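Local structure of shikimate 5-dehydrogenase AroE (5-dehydroshikimate reductase) (Mycobacterium tuberculosis, 4P4G) at residues L121-G126 against G202-I207; G176-A181 against A198-T203; L188-P193 against T220-A225. The protein probably catalyses the reversible NADP-dependent reduction of 3-dehydroshikimate to shikimate, the fourth of the seven steps to chorismate, and binds shikimate in this crystal. All coordinates share one frame; numbering follows the deposited sequence.

Contact 1: residues L121-G126 against G202-I207; sequences LVLGSG and GTLAAI. With SO4 (sulfate ion), chain J.
L123 and L204 both turn CG anti to their own carbonyl carbon (chi1 -50° and -60°), and with extended second torsions the two side chains reach toward each other and meet tip to tip, CD1 of L123 lying 3.7 Å from CD1 of L204. The other methyl of L204, CD2, faces CD2 of L121 more loosely at 4.3 Å, so one helix-borne leucine is shared by two residues of strand 119-123. L204 also starts a type I turn, closed by I207 N bonding to L204 O at 3.1 Å, which brings the chain round toward the next strand. All three leucines are buried, and V182 and L188 add to the apolar surroundings. Beyond the strand the chemistry becomes polar. S125 binds a sulfate with two groups: its N donates to O4 at 2.9 Å (N-H...O 155°), and its OG donates to O2 at 2.7 Å. R149 N and N150 N are also hydrogen-bonded to it. A glycine-rich turn after a central strand, with G124 and G126 fitting a GxGxxA pattern and a bound anion beside it, is consistent with the dinucleotide site of a Rossmann fold, where the sulfate may mark a phosphate position of NADP.

Contact 2: residues G176-A181 against A198-T203; sequences GGLADA and AGYAGT
The first turn of helix 178-184 comes up against the short helix 201-204, the two backbones being nearest at A179 and T203, whose CA atoms are 6.0 Å apart. Both helices belong to the Rossmann-type domain and lie in crossovers of its parallel sheet: the first leads from strand 167-172 to strand 187-190, the second from strand 187-190 to strand 209-212. No hydrogen bond spans the contact, which is made by apolar groups. L178, with CG anti to its backbone N (chi1 -175°), extends across the gap and is held by two residues of the other segment. Its CD2 meets the Y200 ring obliquely, 3.9 Å from CD1, the leucine side chain running at about a right angle to the tyrosine. Its CG rests 3.8 Å from CG2 of T203. The threonine thus packs with its methyl, which also lies 3.9 Å from the CA of A179, the residue after L178. The tyrosine is fixed from elsewhere: its ring stacks with F173 and its OH is hydrogen-bonded to D174, so the segment leading into helix 178-184 holds both the ring and its polar end. Burial is graded, with L178 enclosed, Y200 and T203 partly exposed, and A179 at the surface. Within the two segments the backbone bonds are of unequal quality: T203 N to Y200 O is weak, whereas a regular helical bond joins A181 N to G177 O at 3.1 Å in the turn that carries L178.

Contact 3: residues L188-P193 against T220-A225; sequences LVSTIP and TPLAAA
T220 OG1 is held twice at the start of the helix that lays L222 on L188 and S190: it accepts A223 N at 3.0 Å (N-H...O 158°) and is hydrogen-bonded to D212 OD2. The first of these is an N-cap bond, and the second ties the helix start to the chain at the end of strand 209-212. Just behind, A224 N bonds to T220 O at 2.9 Å, beginning the regular helical pattern. From this fixed turn L222, CG anti to its backbone N (chi1 -179°), points its CD2 methyl at the strand. That one methyl does all the touching: it lies 3.9 Å from CB and 4.0 Å from OG of S190, and 4.4 Å from CD2 of L188. S190 therefore offers the flank of its short side chain, and L188 a branch tip. All three residues are buried, and L204 also packs against both L188 and L222, filling in beside them. No hydrogen bond crosses the contact, which is van der Waals packing and small in area. Helix 221-229 joins strand 209-212 to strand 232-234 and here packs on strand 187-190, as crossover helices do when they cover one face of the parallel sheet in a Rossmann fold.

All three contacts lie on one face of the parallel sheet of the Rossmann-type domain, and none has a hydrogen bond between its two segments. Contacts 1 and 3 are buried and reach neighbouring strands of the same sheet, 119-123 and 187-190, which L121 O and V189 N join at 2.8 Å. Contact 2 joins helix 178-184 to helix 201-204 and the residue leading into it, farther out, and is partly open to solvent. Helix 201-204 serves contacts 1 and 2, and L204 CD2 touches L178 CD1 at 4.0 Å; on its other flank, A201 packs against L222 and A225 of contact 3. Polar chemistry differs with place: an anion at the strand end in contact 1, a tyrosine hydroxyl tied to an aspartate in contact 2, and a helix cap in contact 3.

Contact 1: residues L121-G126 against G202-I207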
loop_
_atom_site.group_PDB
_atom_site.type_symbol
_atom_site.label_atom_id
_atom_site.label_comp_id
_atom_site.label_asym_id
_atom_site.label_seq_id
_atom_site.Cartn_x
_atom_site.Cartn_y
_atom_site.Cartn_z
ATOM N N LEU A 121 -11.863 -6.224 -7.862
ATOM C CA LEU A 121 -11.791 -7.131 -6.724
ATOM C C LEU A 121 -10.647 -6.677 -5.836
ATOM O O LEU A 121 -9.581 -6.296 -6.330
ATOM C CB LEU A 121 -11.515 -8.539 -7.248
ATOM C CG LEU A 121 -12.037 -9.806 -6.599
ATOM C CD1 LEU A 121 -13.531 -9.739 -6.458
ATOM C CD2 LEU A 121 -11.674 -10.970 -7.505
ATOM N N VAL A 122 -10.854 -6.711 -4.522
ATOM C CA VAL A 122 -9.784 -6.405 -3.579
ATOM C C VAL A 122 -9.665 -7.591 -2.659
ATOM O O VAL A 122 -10.657 -8.021 -2.079
ATOM C CB VAL A 122 -10.098 -5.148 -2.729
ATOM C CG1 VAL A 122 -9.163 -5.051 -1.510
ATOM C CG2 VAL A 122 -10.018 -3.885 -3.588
ATOM N N LEU A 123 -8.459 -8.130 -2.533
ATOM C CA LEU A 123 -8.233 -9.222 -1.590
ATOM C C LEU A 123 -7.609 -8.730 -0.303
ATOM O O LEU A 123 -6.578 -8.052 -0.323
ATOM C CB LEU A 123 -7.311 -10.271 -2.182
ATOM C CG LEU A 123 -7.627 -10.804 -3.566
ATOM C CD1 LEU A 123 -6.665 -11.929 -3.890
ATOM C CD2 LEU A 123 -9.063 -11.263 -3.635
ATOM N N GLY A 124 -8.239 -9.079 0.813
ATOM C CA GLY A 124 -7.685 -8.804 2.128
ATOM C C GLY A 124 -8.466 -7.774 2.906
ATOM O O GLY A 124 -9.317 -7.083 2.349
ATOM N N SER A 125 -8.160 -7.665 4.196
ATOM C CA SER A 125 -8.786 -6.652 5.046
ATOM C C SER A 125 -7.767 -6.028 5.999
ATOM O O SER A 125 -8.133 -5.485 7.053
ATOM C CB SER A 125 -9.946 -7.261 5.833
ATOM O OG SER A 125 -9.487 -8.297 6.679
ATOM N N GLY A 126 -6.491 -6.121 5.636
ATOM C CA GLY A 126 -5.420 -5.511 6.410
ATOM C C GLY A 126 -5.286 -4.024 6.142
ATOM O O GLY A 126 -6.179 -3.405 5.563
ATOM N N GLY A 202 -5.566 -20.529 -8.965
ATOM C CA GLY A 202 -6.221 -21.122 -10.122
ATOM C C GLY A 202 -7.547 -20.451 -10.431
ATOM O O GLY A 202 -7.915 -20.256 -11.595
ATOM N N THR A 203 -8.271 -20.092 -9.378
ATOM C CA THR A 203 -9.553 -19.406 -9.516
ATOM C C THR A 203 -9.361 -17.943 -9.911
ATOM O O THR A 203 -10.094 -17.411 -10.755
ATOM C CB THR A 203 -10.356 -19.498 -8.209
ATOM O OG1 THR A 203 -10.623 -20.878 -7.927
ATOM C CG2 THR A 203 -11.675 -18.750 -8.326
ATOM N N LEU A 204 -8.374 -17.301 -9.298
ATOM C CA LEU A 204 -8.083 -15.890 -9.544
ATOM C C LEU A 204 -7.351 -15.634 -10.871
ATOM O O LEU A 204 -7.340 -14.505 -11.358
ATOM C CB LEU A 204 -7.271 -15.318 -8.380
ATOM C CG LEU A 204 -7.889 -15.336 -6.979
ATOM C CD1 LEU A 204 -6.788 -15.053 -5.958
ATOM C CD2 LEU A 204 -9.010 -14.323 -6.867
ATOM N N ALA A 205 -6.767 -16.680 -11.458
ATOM C CA ALA A 205 -5.861 -16.522 -12.609
ATOM C C ALA A 205 -6.514 -15.849 -13.807
ATOM O O ALA A 205 -5.830 -15.273 -14.654
ATOM C CB ALA A 205 -5.283 -17.866 -13.020
ATOM N N ALA A 206 -7.840 -15.936 -13.878
ATOM C CA ALA A 206 -8.597 -15.418 -15.012
ATOM C C ALA A 206 -8.789 -13.901 -15.017
ATOM O O ALA A 206 -9.393 -13.363 -15.943
ATOM C CB ALA A 206 -9.946 -16.119 -15.099
ATOM N N ILE A 207 -8.283 -13.213 -13.999
ATOM C CA ILE A 207 -8.462 -11.758 -13.921
ATOM C C ILE A 207 -7.610 -11.078 -14.993
ATOM O O ILE A 207 -6.454 -11.462 -15.211
ATOM C CB ILE A 207 -8.115 -11.215 -12.517
ATOM C CG1 ILE A 207 -8.693 -9.814 -12.303
ATOM C CG2 ILE A 207 -6.614 -11.204 -12.267
ATOM C CD1 ILE A 207 -10.148 -9.832 -11.902
HETATM S S SO4 J . -7.644 -11.242 5.522
HETATM O O1 SO4 J . -7.834 -12.037 4.309
HETATM O O2 SO4 J . -8.931 -10.849 6.103
HETATM O O3 SO4 J . -6.925 -12.051 6.513
HETATM O O4 SO4 J . -6.822 -10.050 5.257
#

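Contact 2: residues G176-A181 against A198-T203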
loop_
_atom_site.group_PDB
_atom_site.type_symbol
_atom_site.label_atom_id
_atom_site.label_comp_id
_atom_site.label_asym_id
_atom_site.label_seq_id
_atom_site.Cartn_x
_atom_site.Cartn_y
_atom_site.Cartn_z
ATOM N N GLY A 176 -17.937 -20.472 -2.264
ATOM C CA GLY A 176 -18.352 -20.833 -3.610
ATOM C C GLY A 176 -18.670 -19.674 -4.529
ATOM O O GLY A 176 -19.128 -19.875 -5.657
ATOM N N GLY A 177 -18.422 -18.457 -4.064
ATOM C CA GLY A 177 -18.747 -17.285 -4.858
ATOM C C GLY A 177 -17.549 -16.647 -5.535
ATOM O O GLY A 177 -17.705 -15.729 -6.346
ATOM N N LEU A 178 -16.352 -17.131 -5.223
ATOM C CA LEU A 178 -15.144 -16.488 -5.731
ATOM C C LEU A 178 -15.057 -16.525 -7.265
ATOM O O LEU A 178 -14.731 -15.523 -7.889
ATOM C CB LEU A 178 -13.894 -17.103 -5.094
ATOM C CG LEU A 178 -12.574 -16.424 -5.461
ATOM C CD1 LEU A 178 -12.624 -14.931 -5.174
ATOM C CD2 LEU A 178 -11.418 -17.061 -4.709
ATOM N N ALA A 179 -15.375 -17.665 -7.866
ATOM C CA ALA A 179 -15.285 -17.811 -9.322
ATOM C C ALA A 179 -16.162 -16.798 -10.064
ATOM O O ALA A 179 -15.727 -16.180 -11.039
ATOM C CB ALA A 179 -15.644 -19.231 -9.737
ATOM N N ASP A 180 -17.393 -16.631 -9.601
ATOM C CA ASP A 180 -18.307 -15.666 -10.210
ATOM C C ASP A 180 -17.848 -14.217 -9.980
ATOM O O ASP A 180 -18.023 -13.355 -10.841
ATOM C CB ASP A 180 -19.726 -15.890 -9.692
ATOM C CG ASP A 180 -20.315 -17.221 -10.155
ATOM O OD1 ASP A 180 -19.970 -17.676 -11.271
ATOM O OD2 ASP A 180 -21.125 -17.808 -9.403
ATOM N N ALA A 181 -17.252 -13.954 -8.823
ATOM C CA ALA A 181 -16.709 -12.626 -8.531
ATOM C C ALA A 181 -15.558 -12.287 -9.482
ATOM O O ALA A 181 -15.446 -11.157 -9.970
ATOM C CB ALA A 181 -16.271 -12.543 -7.081
ATOM N N ALA A 198 -1.866 -18.112 -2.885
ATOM C CA ALA A 198 -1.454 -19.292 -3.664
ATOM C C ALA A 198 -2.564 -20.328 -3.848
ATOM O O ALA A 198 -2.723 -20.889 -4.936
ATOM C CB ALA A 198 -0.228 -19.945 -3.037
ATOM N N GLY A 199 -3.322 -20.591 -2.784
ATOM C CA GLY A 199 -4.335 -21.637 -2.801
ATOM C C GLY A 199 -5.570 -21.275 -3.605
ATOM O O GLY A 199 -6.434 -22.123 -3.848
ATOM N N TYR A 200 -5.660 -20.018 -4.023
ATOM C CA TYR A 200 -6.793 -19.558 -4.817
ATOM C C TYR A 200 -6.340 -19.114 -6.198
ATOM O O TYR A 200 -7.131 -18.590 -6.968
ATOM C CB TYR A 200 -7.496 -18.388 -4.122
ATOM C CG TYR A 200 -7.995 -18.752 -2.748
ATOM C CD1 TYR A 200 -9.164 -19.476 -2.591
ATOM C CD2 TYR A 200 -7.272 -18.411 -1.615
ATOM C CE1 TYR A 200 -9.623 -19.829 -1.331
ATOM C CE2 TYR A 200 -7.712 -18.763 -0.350
ATOM C CZ TYR A 200 -8.896 -19.470 -0.213
ATOM O OH TYR A 200 -9.350 -19.836 1.044
ATOM N N ALA A 201 -5.060 -19.309 -6.500
ATOM C CA ALA A 201 -4.487 -18.736 -7.714
ATOM C C ALA A 201 -5.147 -19.267 -8.982
ATOM O O ALA A 201 -5.299 -18.525 -9.953
ATOM C CB ALA A 201 -2.981 -18.940 -7.756
ATOM N N GLY A 202 -5.566 -20.529 -8.965
ATOM C CA GLY A 202 -6.221 -21.122 -10.122
ATOM C C GLY A 202 -7.547 -20.451 -10.431
ATOM O O GLY A 202 -7.915 -20.256 -11.595
ATOM N N THR A 203 -8.271 -20.092 -9.378
ATOM C CA THR A 203 -9.553 -19.406 -9.516
ATOM C C THR A 203 -9.361 -17.943 -9.911
ATOM O O THR A 203 -10.094 -17.411 -10.755
ATOM C CB THR A 203 -10.356 -19.498 -8.209
ATOM O OG1 THR A 203 -10.623 -20.878 -7.927
ATOM C CG2 THR A 203 -11.675 -18.750 -8.326
#

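Contact 3: residues L188-P193 against T220-A225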
loop_
_atom_site.group_PDB
_atom_site.type_symbol
_atom_site.label_atom_id
_atom_site.label_comp_id
_atom_site.label_asym_id
_atom_site.label_seq_id
_atom_site.Cartn_x
_atom_site.Cartn_y
_atom_site.Cartn_z
ATOM N N LEU A 188 -7.865 -6.868 -10.259
ATOM C CA LEU A 188 -7.731 -7.457 -8.935
ATOM C C LEU A 188 -6.568 -6.783 -8.210
ATOM O O LEU A 188 -5.450 -6.734 -8.728
ATOM C CB LEU A 188 -7.461 -8.957 -9.090
ATOM C CG LEU A 188 -7.042 -9.797 -7.893
ATOM C CD1 LEU A 188 -8.130 -9.745 -6.865
ATOM C CD2 LEU A 188 -6.776 -11.243 -8.327
ATOM N N VAL A 189 -6.825 -6.242 -7.023
ATOM C CA VAL A 189 -5.740 -5.745 -6.185
ATOM C C VAL A 189 -5.584 -6.675 -4.994
ATOM O O VAL A 189 -6.512 -6.822 -4.189
ATOM C CB VAL A 189 -5.977 -4.315 -5.696
ATOM C CG1 VAL A 189 -4.788 -3.861 -4.849
ATOM C CG2 VAL A 189 -6.212 -3.363 -6.885
ATOM N N SER A 190 -4.424 -7.313 -4.881
ATOM C CA SER A 190 -4.217 -8.289 -3.801
ATOM C C SER A 190 -3.381 -7.736 -2.665
ATOM O O SER A 190 -2.237 -7.310 -2.870
ATOM C CB SER A 190 -3.559 -9.562 -4.333
ATOM O OG SER A 190 -3.356 -10.479 -3.267
ATOM N N THR A 191 -3.939 -7.752 -1.456
ATOM C CA THR A 191 -3.194 -7.281 -0.287
ATOM C C THR A 191 -2.935 -8.380 0.743
ATOM O O THR A 191 -2.495 -8.093 1.863
ATOM C CB THR A 191 -3.875 -6.056 0.386
ATOM O OG1 THR A 191 -5.066 -6.465 1.069
ATOM C CG2 THR A 191 -4.243 -4.992 -0.644
ATOM N N ILE A 192 -3.197 -9.633 0.368
ATOM C CA ILE A 192 -3.011 -10.776 1.266
ATOM C C ILE A 192 -1.624 -11.408 1.090
ATOM O O ILE A 192 -0.949 -11.140 0.085
ATOM C CB ILE A 192 -4.108 -11.859 1.070
ATOM C CG1 ILE A 192 -4.133 -12.371 -0.371
ATOM C CG2 ILE A 192 -5.453 -11.320 1.474
ATOM C CD1 ILE A 192 -5.156 -13.494 -0.584
ATOM N N PRO A 193 -1.181 -12.226 2.070
ATOM C CA PRO A 193 0.137 -12.862 1.926
ATOM C C PRO A 193 0.174 -13.763 0.702
ATOM O O PRO A 193 -0.860 -14.315 0.320
ATOM C CB PRO A 193 0.259 -13.710 3.190
ATOM C CG PRO A 193 -0.567 -12.982 4.203
ATOM C CD PRO A 193 -1.737 -12.427 3.423
ATOM N N THR A 220 5.033 -13.885 -7.057
ATOM C CA THR A 220 4.148 -14.664 -6.202
ATOM C C THR A 220 3.474 -15.745 -7.028
ATOM O O THR A 220 3.370 -15.614 -8.269
ATOM C CB THR A 220 3.072 -13.780 -5.585
ATOM O OG1 THR A 220 2.287 -13.182 -6.627
ATOM C CG2 THR A 220 3.700 -12.706 -4.740
ATOM N N PRO A 221 3.015 -16.824 -6.371
ATOM C CA PRO A 221 2.238 -17.837 -7.091
ATOM C C PRO A 221 1.057 -17.237 -7.840
ATOM O O PRO A 221 0.773 -17.651 -8.975
ATOM C CB PRO A 221 1.766 -18.777 -5.969
ATOM C CG PRO A 221 2.899 -18.712 -4.978
ATOM C CD PRO A 221 3.343 -17.261 -4.996
ATOM N N LEU A 222 0.383 -16.267 -7.221
ATOM C CA LEU A 222 -0.731 -15.573 -7.857
ATOM C C LEU A 222 -0.300 -14.860 -9.133
ATOM O O LEU A 222 -0.963 -14.958 -10.160
ATOM C CB LEU A 222 -1.342 -14.564 -6.888
ATOM C CG LEU A 222 -2.539 -13.805 -7.465
ATOM C CD1 LEU A 222 -3.607 -14.791 -7.930
ATOM C CD2 LEU A 222 -3.101 -12.816 -6.452
ATOM N N ALA A 223 0.815 -14.138 -9.063
ATOM C CA ALA A 223 1.352 -13.440 -10.233
ATOM C C ALA A 223 1.733 -14.413 -11.349
ATOM O O ALA A 223 1.495 -14.137 -12.521
ATOM C CB ALA A 223 2.536 -12.573 -9.836
ATOM N N ALA A 224 2.322 -15.554 -10.993
ATOM C CA ALA A 224 2.670 -16.554 -12.003
ATOM C C ALA A 224 1.433 -17.099 -12.703
ATOM O O ALA A 224 1.457 -17.365 -13.903
ATOM C CB ALA A 224 3.474 -17.690 -11.384
ATOM N N ALA A 225 0.362 -17.285 -11.935
ATOM C CA ALA A 225 -0.891 -17.822 -12.460
ATOM C C ALA A 225 -1.569 -16.861 -13.433
ATOM O O ALA A 225 -1.969 -17.248 -14.534
ATOM C CB ALA A 225 -1.828 -18.166 -11.299
#